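Local coordinates for C protein alpha-antigen (Streptococcus agalactiae, PDB 1YWM) that may play a role in both virulence and immunity as a cell-wall-anchored surface protein, of which this chain is the N-terminal domain, at residues R127-I130 with E131-T135; D172-I175 with V176-N179; E145-T148 with E149-G153; D44-D47 with V48-K52. All blocks are in the same frame, centred on the assembly; numbering follows the deposited sequence.

Contact 1: R127-I130 with E131-T135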
loop_
_atom_site.group_PDB
_atom_site.type_symbol
_atom_site.label_atom_id
_atom_site.label_comp_id
_atom_site.label_asym_id
_atom_site.label_seq_id
_atom_site.Cartn_x
_atom_site.Cartn_y
_atom_site.Cartn_z
ATOM N N ARG A 127 -1.722 0.679 -11.180
ATOM C CA ARG A 127 -3.123 0.263 -11.322
ATOM C C ARG A 127 -3.721 0.739 -12.653
ATOM O O ARG A 127 -4.474 0.017 -13.298
ATOM C CB ARG A 127 -3.958 0.766 -10.142
ATOM C CG ARG A 127 -3.725 -0.052 -8.848
ATOM C CD ARG A 127 -4.440 0.606 -7.608
ATOM N NE ARG A 127 -4.151 -0.128 -6.380
ATOM C CZ ARG A 127 -4.673 -1.304 -6.051
ATOM N NH1 ARG A 127 -4.318 -1.874 -4.910
ATOM N NH2 ARG A 127 -5.567 -1.920 -6.836
ATOM N N ASP A 128 -3.351 1.949 -13.073
ATOM C CA ASP A 128 -3.774 2.472 -14.371
ATOM C C ASP A 128 -3.205 1.617 -15.482
ATOM O O ASP A 128 -3.916 1.270 -16.418
ATOM C CB ASP A 128 -3.235 3.893 -14.576
ATOM C CG ASP A 128 -4.010 4.921 -13.805
ATOM O OD1 ASP A 128 -5.112 4.595 -13.314
ATOM O OD2 ASP A 128 -3.587 6.084 -13.646
ATOM N N LYS A 129 -1.917 1.315 -15.391
ATOM C CA LYS A 129 -1.266 0.455 -16.386
ATOM C C LYS A 129 -1.954 -0.907 -16.495
ATOM O O LYS A 129 -2.179 -1.442 -17.602
ATOM C CB LYS A 129 0.227 0.283 -16.079
ATOM C CG LYS A 129 1.027 -0.339 -17.204
ATOM C CD LYS A 129 1.005 0.571 -18.461
ATOM C CE LYS A 129 2.002 0.142 -19.524
ATOM N NZ LYS A 129 1.871 -1.305 -19.885
ATOM N N ILE A 130 -2.249 -1.501 -15.351
ATOM C CA ILE A 130 -2.939 -2.767 -15.350
ATOM C C ILE A 130 -4.277 -2.676 -16.075
ATOM O O ILE A 130 -4.615 -3.575 -16.858
ATOM C CB ILE A 130 -3.137 -3.311 -13.905
ATOM C CG1 ILE A 130 -1.805 -3.817 -13.329
ATOM C CG2 ILE A 130 -4.209 -4.444 -13.926
ATOM C CD1 ILE A 130 -1.864 -4.087 -11.774
ATOM N N GLU A 131 -5.043 -1.606 -15.832
ATOM C CA GLU A 131 -6.361 -1.470 -16.487
ATOM C C GLU A 131 -6.201 -1.241 -17.990
ATOM O O GLU A 131 -7.009 -1.727 -18.777
ATOM C CB GLU A 131 -7.203 -0.330 -15.864
ATOM C CG GLU A 131 -7.711 -0.648 -14.441
ATOM C CD GLU A 131 -8.352 -2.032 -14.324
ATOM O OE1 GLU A 131 -7.931 -2.837 -13.433
ATOM O OE2 GLU A 131 -9.274 -2.317 -15.138
ATOM N N GLU A 132 -5.146 -0.540 -18.380
ATOM C CA GLU A 132 -4.884 -0.311 -19.815
ATOM C C GLU A 132 -4.556 -1.621 -20.544
ATOM O O GLU A 132 -5.071 -1.874 -21.660
ATOM C CB GLU A 132 -3.785 0.719 -19.999
ATOM C CG GLU A 132 -4.193 2.096 -19.460
ATOM C CD GLU A 132 -3.029 3.052 -19.279
ATOM O OE1 GLU A 132 -3.292 4.223 -18.955
ATOM O OE2 GLU A 132 -1.852 2.638 -19.430
ATOM N N VAL A 133 -3.743 -2.472 -19.917
ATOM C CA VAL A 133 -3.395 -3.769 -20.533
ATOM C C VAL A 133 -4.622 -4.680 -20.535
ATOM O O VAL A 133 -4.855 -5.420 -21.488
ATOM C CB VAL A 133 -2.180 -4.439 -19.847
ATOM C CG1 VAL A 133 -1.877 -5.841 -20.433
ATOM C CG2 VAL A 133 -0.948 -3.518 -19.929
ATOM N N ARG A 134 -5.401 -4.654 -19.454
ATOM C CA ARG A 134 -6.629 -5.425 -19.393
ATOM C C ARG A 134 -7.550 -5.049 -20.561
ATOM O O ARG A 134 -8.119 -5.923 -21.249
ATOM C CB ARG A 134 -7.360 -5.098 -18.071
ATOM C CG ARG A 134 -8.400 -6.088 -17.641
ATOM C CD ARG A 134 -9.027 -5.781 -16.254
ATOM N NE ARG A 134 -8.072 -5.866 -15.132
ATOM C CZ ARG A 134 -7.679 -7.021 -14.558
ATOM N NH1 ARG A 134 -6.826 -7.051 -13.520
ATOM N NH2 ARG A 134 -8.147 -8.158 -15.028
ATOM N N THR A 135 -7.703 -3.743 -20.784
ATOM C CA THR A 135 -8.603 -3.255 -21.827
ATOM C C THR A 135 -8.086 -3.735 -23.195
ATOM O O THR A 135 -8.835 -4.254 -24.013
ATOM C CB THR A 135 -8.683 -1.708 -21.785
ATOM O OG1 THR A 135 -9.430 -1.318 -20.621
ATOM C CG2 THR A 135 -9.547 -1.187 -22.936
HETATM O O HOH W 1 -5.903 -2.000 -11.934
#
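Four backbone bonds join R127-I130 to E131-T135 within helix 124-137, each running from an N-H to the carbonyl four residues earlier; the one from R134 N to I130 O measures 2.9 Å. A second link runs through water. One water donates to both R127 O, at 2.8 Å, and E131 OE1, at 2.7 Å, so this carbonyl serves the water as well as E131 N. In E131, chi1 (-71°) puts CG beside the backbone N and near R127 O, and the bend at chi2 (-48°) then turns the carboxylate back towards the water. E131 OE1 also takes a weak, 3.5 Å salt bridge from R134 NE, while the far end of the R134 guanidinium is bridged to D155 of helix 144-163.

Among the side-chain packing contacts, I130 and R134 lie side by side and point the same way, the methyl I130 CG2 3.7 Å from the guanidinium nitrogen R134 NH1. K129 and V133 lie at a slant to each other, the ammonium K129 NZ 3.6 Å from the methyl V133 CG2; NZ bonds to N179 of helix 168-182. I130 and V133 also pack against V178 of that helix. R127 forms a salt bridge with D162 of helix 144-163. The chemistry is that of one helix of a three-helix bundle: aliphatic groups face the partner helices, and the long cationic chains carry their charge across to acceptors there, probably helping to tie the helices together.

Contact 2: D172-I175 with V176-N179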
loop_
_atom_site.group_PDB
_atom_site.type_symbol
_atom_site.label_atom_id
_atom_site.label_comp_id
_atom_site.label_asym_id
_atom_site.label_seq_id
_atom_site.Cartn_x
_atom_site.Cartn_y
_atom_site.Cartn_z
ATOM N N ASP A 172 7.430 -0.154 -8.944
ATOM C CA ASP A 172 8.036 0.143 -10.236
ATOM C C ASP A 172 8.458 -1.138 -10.970
ATOM O O ASP A 172 8.325 -1.231 -12.193
ATOM C CB ASP A 172 9.213 1.122 -10.094
ATOM C CG ASP A 172 8.775 2.518 -9.651
ATOM O OD1 ASP A 172 7.561 2.839 -9.666
ATOM O OD2 ASP A 172 9.594 3.365 -9.248
ATOM N N SER A 173 8.938 -2.129 -10.236
ATOM C CA SER A 173 9.281 -3.406 -10.854
ATOM C C SER A 173 8.034 -4.139 -11.407
ATOM O O SER A 173 8.088 -4.800 -12.466
ATOM C CB SER A 173 10.120 -4.281 -9.919
ATOM O OG SER A 173 9.332 -4.888 -8.916
ATOM N N LYS A 174 6.901 -3.976 -10.728
ATOM C CA LYS A 174 5.655 -4.606 -11.193
ATOM C C LYS A 174 5.131 -3.898 -12.460
ATOM O O LYS A 174 4.448 -4.507 -13.274
ATOM C CB LYS A 174 4.594 -4.640 -10.068
ATOM C CG LYS A 174 4.910 -5.627 -8.962
ATOM C CD LYS A 174 3.972 -5.417 -7.808
ATOM C CE LYS A 174 4.082 -6.473 -6.689
ATOM N NZ LYS A 174 5.267 -7.373 -6.699
ATOM N N ILE A 175 5.418 -2.606 -12.609
ATOM C CA ILE A 175 5.023 -1.893 -13.815
ATOM C C ILE A 175 5.741 -2.513 -15.018
ATOM O O ILE A 175 5.122 -2.720 -16.079
ATOM C CB ILE A 175 5.308 -0.374 -13.719
ATOM C CG1 ILE A 175 4.329 0.271 -12.744
ATOM C CG2 ILE A 175 5.172 0.312 -15.115
ATOM C CD1 ILE A 175 4.650 1.740 -12.389
ATOM N N VAL A 176 7.030 -2.813 -14.825
ATOM C CA VAL A 176 7.833 -3.490 -15.835
ATOM C C VAL A 176 7.251 -4.878 -16.116
ATOM O O VAL A 176 7.131 -5.255 -17.290
ATOM C CB VAL A 176 9.348 -3.615 -15.450
ATOM C CG1 VAL A 176 10.126 -4.459 -16.508
ATOM C CG2 VAL A 176 9.983 -2.247 -15.298
ATOM N N GLU A 177 6.924 -5.650 -15.068
ATOM C CA GLU A 177 6.279 -6.948 -15.291
ATOM C C GLU A 177 4.996 -6.834 -16.146
ATOM O O GLU A 177 4.711 -7.726 -16.980
ATOM C CB GLU A 177 5.975 -7.663 -13.963
ATOM C CG GLU A 177 7.227 -8.109 -13.203
ATOM C CD GLU A 177 6.912 -8.680 -11.823
ATOM O OE1 GLU A 177 5.767 -9.111 -11.605
ATOM O OE2 GLU A 177 7.816 -8.699 -10.955
ATOM N N VAL A 178 4.215 -5.776 -15.908
ATOM C CA VAL A 178 2.932 -5.572 -16.603
ATOM C C VAL A 178 3.214 -5.248 -18.072
ATOM O O VAL A 178 2.535 -5.754 -18.971
ATOM C CB VAL A 178 2.080 -4.471 -15.921
ATOM C CG1 VAL A 178 0.861 -4.043 -16.802
ATOM C CG2 VAL A 178 1.540 -4.996 -14.555
ATOM N N ASN A 179 4.210 -4.391 -18.321
ATOM C CA ASN A 179 4.611 -4.083 -19.697
ATOM C C ASN A 179 5.038 -5.325 -20.455
ATOM O O ASN A 179 4.708 -5.477 -21.656
ATOM C CB ASN A 179 5.796 -3.117 -19.721
ATOM C CG ASN A 179 5.488 -1.794 -19.098
ATOM O OD1 ASN A 179 4.340 -1.371 -19.053
ATOM N ND2 ASN A 179 6.532 -1.106 -18.616
HETATM O O HOH W 2 5.145 -9.642 -8.973
#
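N179 N donates to I175 O at 2.9 Å, and V178 N to K174 O, the latter bond more bent, with 146° at the hydrogen. E177 N to S173 O, at 3.0 Å, continues the alpha-helical pattern of helix 168-182, whereas V176 N reaches D172 O only weakly, at 3.3 Å. Between side chains the link is indirect: a water donates to E177 OE1 at 2.8 Å and accepts from K174 NZ at 3.2 Å. The two charged ends stay apart, K174 NZ lying 5.1 Å from E177 OE2, and the ammonium also has long, weak ion pairs with D160 and D170. S173 OG turns back to D170 O one turn earlier.

The amide of N179 stands beside I175, the two side chains pointing the same way with I175 CG2 4.0 Å from N179 ND2. With N179 CG beside its own backbone N (chi1 -62°), the amide carbon comes within 3.2 Å of I175 O; the amide oxygen has its main partner in K129. V178 presses CG2 against K174 O, and its side chain touches helix 124-137 as well as L154 and I157 of helix 144-163. I175 meets L126, and K174 rests its chain on I161. V178 thus gives this helix of the three-helix bundle an apolar contact with both others, while the opposite charges of K174 and E177 are linked through water without touching, an arrangement that probably gives only a mild attraction between them.

Contact 3: E145-T148 with E149-G153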
loop_
_atom_site.group_PDB
_atom_site.type_symbol
_atom_site.label_atom_id
_atom_site.label_comp_id
_atom_site.label_asym_id
_atom_site.label_seq_id
_atom_site.Cartn_x
_atom_site.Cartn_y
_atom_site.Cartn_z
ATOM N N GLU A 145 -6.154 -17.706 -26.020
ATOM C CA GLU A 145 -5.094 -18.311 -25.217
ATOM C C GLU A 145 -4.100 -17.243 -24.709
ATOM O O GLU A 145 -3.683 -17.272 -23.534
ATOM C CB GLU A 145 -4.343 -19.387 -26.022
ATOM C CG GLU A 145 -5.197 -20.583 -26.482
ATOM C CD GLU A 145 -6.330 -20.233 -27.464
ATOM O OE1 GLU A 145 -6.151 -19.361 -28.362
ATOM O OE2 GLU A 145 -7.425 -20.837 -27.333
ATOM N N SER A 146 -3.705 -16.312 -25.580
ATOM C CA SER A 146 -2.825 -15.236 -25.107
ATOM C C SER A 146 -3.541 -14.254 -24.143
ATOM O O SER A 146 -2.950 -13.835 -23.118
ATOM C CB SER A 146 -2.104 -14.518 -26.253
ATOM O OG SER A 146 -2.969 -13.663 -26.994
ATOM N N ARG A 147 -4.783 -13.897 -24.455
ATOM C CA ARG A 147 -5.566 -13.041 -23.553
ATOM C C ARG A 147 -5.571 -13.647 -22.143
ATOM O O ARG A 147 -5.360 -12.951 -21.143
ATOM C CB ARG A 147 -7.001 -12.921 -24.046
ATOM C CG ARG A 147 -7.943 -12.217 -23.064
ATOM C CD ARG A 147 -9.384 -12.085 -23.577
ATOM N NE ARG A 147 -9.289 -11.508 -24.954
ATOM C CZ ARG A 147 -9.463 -12.166 -26.092
ATOM N NH1 ARG A 147 -9.777 -13.449 -26.094
ATOM N NH2 ARG A 147 -9.319 -11.526 -27.244
ATOM N N THR A 148 -5.857 -14.938 -22.073
ATOM C CA THR A 148 -6.024 -15.596 -20.789
ATOM C C THR A 148 -4.717 -15.593 -20.005
ATOM O O THR A 148 -4.712 -15.373 -18.790
ATOM C CB THR A 148 -6.568 -17.004 -21.028
ATOM O OG1 THR A 148 -7.946 -16.881 -21.450
ATOM C CG2 THR A 148 -6.617 -17.821 -19.723
ATOM N N GLU A 149 -3.606 -15.834 -20.693
ATOM C CA GLU A 149 -2.314 -15.838 -20.014
ATOM C C GLU A 149 -1.987 -14.453 -19.487
ATOM O O GLU A 149 -1.488 -14.305 -18.367
ATOM C CB GLU A 149 -1.205 -16.327 -20.972
ATOM C CG GLU A 149 0.198 -16.222 -20.385
ATOM C CD GLU A 149 1.274 -16.710 -21.356
ATOM O OE1 GLU A 149 2.425 -16.912 -20.920
ATOM O OE2 GLU A 149 0.971 -16.881 -22.565
ATOM N N VAL A 150 -2.268 -13.433 -20.293
ATOM C CA VAL A 150 -2.001 -12.054 -19.882
ATOM C C VAL A 150 -2.903 -11.664 -18.689
ATOM O O VAL A 150 -2.419 -11.129 -17.667
ATOM C CB VAL A 150 -2.127 -11.058 -21.046
ATOM C CG1 VAL A 150 -2.126 -9.564 -20.541
ATOM C CG2 VAL A 150 -0.969 -11.301 -22.068
ATOM N N LEU A 151 -4.190 -11.966 -18.787
ATOM C CA LEU A 151 -5.098 -11.607 -17.665
ATOM C C LEU A 151 -4.747 -12.337 -16.389
ATOM O O LEU A 151 -4.937 -11.805 -15.258
ATOM C CB LEU A 151 -6.543 -11.905 -18.058
ATOM C CG LEU A 151 -7.062 -10.982 -19.181
ATOM C CD1 LEU A 151 -8.531 -11.299 -19.437
ATOM C CD2 LEU A 151 -6.901 -9.508 -18.856
ATOM N N THR A 152 -4.251 -13.567 -16.521
ATOM C CA THR A 152 -3.850 -14.329 -15.339
ATOM C C THR A 152 -2.721 -13.606 -14.592
ATOM O O THR A 152 -2.710 -13.521 -13.347
ATOM C CB THR A 152 -3.350 -15.763 -15.794
ATOM O OG1 THR A 152 -4.469 -16.591 -16.156
ATOM C CG2 THR A 152 -2.714 -16.522 -14.615
ATOM N N GLY A 153 -1.761 -13.104 -15.356
ATOM C CA GLY A 153 -0.624 -12.402 -14.764
ATOM C C GLY A 153 -1.061 -11.079 -14.134
ATOM O O GLY A 153 -0.607 -10.692 -13.024
#
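T152 returns to T148 O twice, through its backbone N and through its hydroxyl OG1, both 2.9 Å from the oxygen. The two donors reach it from opposite faces of the carbonyl plane. The hydroxyl can do so because chi1 of T152 (-75°) sets OG1 beside its own backbone N. T148 repeats the habit one turn earlier, its OG1 bonding to E144 O. Further backbone bonds join V150 N to S146 O and L151 N to R147 O, the latter 2.8 Å long and nearly straight at 168°.

All of this lies on helix 144-163, the second helix of the antiparallel three-helix bundle. Its polar anchors reach beyond the helix: R147 donates to A137 O and D139 O at the end of helix 124-137 and in the turn that follows, and S146 OG bonds to T143 and to V186 N.

In the apolar contact the R147 and L151 side chains run alongside each other, R147 CG lying 3.8 Å from L151 CD1. L151 also leans its CG on R147 O, at 3.3 Å, and packs on R134 and A137 of helix 124-137. V150, whose CG2 rests 3.4 Å from S146 O, is buried against V133 of helix 124-137 and against L184 and L185 of the loop after helix 168-182.

Contact 4: D44-D47 with V48-K52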
loop_
_atom_site.group_PDB
_atom_site.type_symbol
_atom_site.label_atom_id
_atom_site.label_comp_id
_atom_site.label_asym_id
_atom_site.label_seq_id
_atom_site.Cartn_x
_atom_site.Cartn_y
_atom_site.Cartn_z
ATOM N N ASP A 44 -0.319 3.350 1.100
ATOM C CA ASP A 44 -0.361 3.501 -0.356
ATOM C C ASP A 44 -1.168 4.758 -0.630
ATOM O O ASP A 44 -2.338 4.837 -0.221
ATOM C CB ASP A 44 -1.067 2.266 -0.937
ATOM C CG ASP A 44 -1.064 2.238 -2.449
ATOM O OD1 ASP A 44 -0.667 3.234 -3.122
ATOM O OD2 ASP A 44 -1.445 1.215 -3.022
ATOM N N LEU A 45 -0.552 5.748 -1.270
ATOM C CA LEU A 45 -1.248 7.012 -1.539
ATOM C C LEU A 45 -2.485 6.809 -2.415
ATOM O O LEU A 45 -3.418 7.612 -2.366
ATOM C CB LEU A 45 -0.313 8.024 -2.178
ATOM C CG LEU A 45 0.921 8.405 -1.330
ATOM C CD1 LEU A 45 1.741 9.452 -2.028
ATOM C CD2 LEU A 45 0.443 8.973 0.003
ATOM N N TYR A 46 -2.506 5.719 -3.189
ATOM C CA TYR A 46 -3.731 5.374 -3.934
ATOM C C TYR A 46 -4.917 5.256 -2.971
ATOM O O TYR A 46 -6.017 5.809 -3.228
ATOM C CB TYR A 46 -3.519 4.067 -4.720
ATOM C CG TYR A 46 -4.779 3.549 -5.388
ATOM C CD1 TYR A 46 -5.525 2.551 -4.800
ATOM C CD2 TYR A 46 -5.219 4.083 -6.619
ATOM C CE1 TYR A 46 -6.689 2.073 -5.402
ATOM C CE2 TYR A 46 -6.389 3.590 -7.248
ATOM C CZ TYR A 46 -7.103 2.591 -6.622
ATOM O OH TYR A 46 -8.247 2.080 -7.190
ATOM N N ASP A 47 -4.680 4.541 -1.870
ATOM C CA ASP A 47 -5.675 4.310 -0.821
ATOM C C ASP A 47 -6.004 5.603 -0.103
ATOM O O ASP A 47 -7.171 5.861 0.205
ATOM C CB ASP A 47 -5.185 3.290 0.208
ATOM C CG ASP A 47 -5.016 1.896 -0.354
ATOM O OD1 ASP A 47 -4.434 1.045 0.376
ATOM O OD2 ASP A 47 -5.437 1.546 -1.480
ATOM N N VAL A 48 -4.975 6.414 0.154
ATOM C CA VAL A 48 -5.193 7.730 0.775
ATOM C C VAL A 48 -6.103 8.633 -0.032
ATOM O O VAL A 48 -7.026 9.237 0.501
ATOM C CB VAL A 48 -3.878 8.459 1.030
ATOM C CG1 VAL A 48 -4.134 9.825 1.660
ATOM C CG2 VAL A 48 -3.022 7.616 1.964
ATOM N N LYS A 49 -5.858 8.716 -1.328
ATOM C CA LYS A 49 -6.674 9.570 -2.170
ATOM C C LYS A 49 -8.127 9.109 -2.238
ATOM O O LYS A 49 -8.997 9.928 -2.468
ATOM C CB LYS A 49 -6.026 9.731 -3.543
ATOM C CG LYS A 49 -4.751 10.572 -3.450
ATOM C CD LYS A 49 -4.356 11.211 -4.769
ATOM C CE LYS A 49 -3.331 12.332 -4.542
ATOM N NZ LYS A 49 -2.042 11.812 -3.933
ATOM N N LEU A 50 -8.385 7.820 -1.999
ATOM C CA LEU A 50 -9.746 7.298 -1.881
ATOM C C LEU A 50 -10.332 7.446 -0.465
ATOM O O LEU A 50 -11.425 6.931 -0.189
ATOM C CB LEU A 50 -9.799 5.810 -2.278
ATOM C CG LEU A 50 -9.385 5.490 -3.723
ATOM C CD1 LEU A 50 -9.411 3.987 -3.978
ATOM C CD2 LEU A 50 -10.255 6.237 -4.714
ATOM N N GLY A 51 -9.592 8.107 0.423
ATOM C CA GLY A 51 -9.971 8.222 1.820
ATOM C C GLY A 51 -10.108 6.920 2.584
ATOM O O GLY A 51 -10.855 6.846 3.564
ATOM N N LYS A 52 -9.374 5.891 2.172
ATOM C CA LYS A 52 -9.433 4.573 2.815
ATOM C C LYS A 52 -8.531 4.359 4.034
ATOM O O LYS A 52 -8.637 3.324 4.712
ATOM C CB LYS A 52 -9.038 3.495 1.813
ATOM C CG LYS A 52 -10.073 3.168 0.739
ATOM C CD LYS A 52 -9.500 2.179 -0.323
ATOM C CE LYS A 52 -8.587 1.088 0.280
ATOM N NZ LYS A 52 -9.287 0.053 1.108
#
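D47 O is gripped by K52 N at 3.0 Å and, weakly, by L50 N at 3.2 Å, as the chain leaves helix 45-49. The K52 bond and the one from G51 N to V48 O, 2.8 Å, form the Schellman motif, with G51 at positive phi (60°). At the opposite end D44 is the N-cap: its OD1 accepts from Y46 N at 3.1 Å, met from above the carboxylate plane, while D44 O takes V48 N. The short helix is therefore capped at both ends.

The bend of K52 at chi3 brings its CE to 3.6 Å from D47 OD2, but NZ stays 4.9 Å from that oxygen, where a modest attraction is likely but the charged atoms do not touch. Y46 CG is anti to the backbone N (chi1 173°), which brings the ring beside L50, whose CD1 meets it obliquely, 3.6 Å from Y46 CE1. On another side of the turn L45 CD2 touches V48 CG2 at 4.2 Å.

Strand 40-44 runs straight into this helix beside strand 113-121, where L45 shares backbone bonds with Y121 and packs on I120. D44 OD2 bonds to S123, and the Y46 ring touches T124 and R127 at the start of helix 124-137, where the beta sandwich gives way to the helical bundle.

Overall arrangement
Along the chain the order is contact 4, contact 1, contact 3, contact 2. Contact 4 belongs to the fibronectin-like beta sandwich; the other three lie one each on helices 124-137, 144-163 and 168-182 of the three-helix bundle. Contact 1 touches all the others: its centre is about 11 Å from that of contact 2, 13 Å from contact 3 and 19 Å from contact 4. Contacts 2 and 3 do not touch, their nearest atoms being about 6 Å apart. Contacts 3 and 4, with centres about 29 Å apart, are the most distant pair. R127 against Y46 connects bundle to sandwich, so helix 124-137 joins the two parts of this elongated N-terminal domain.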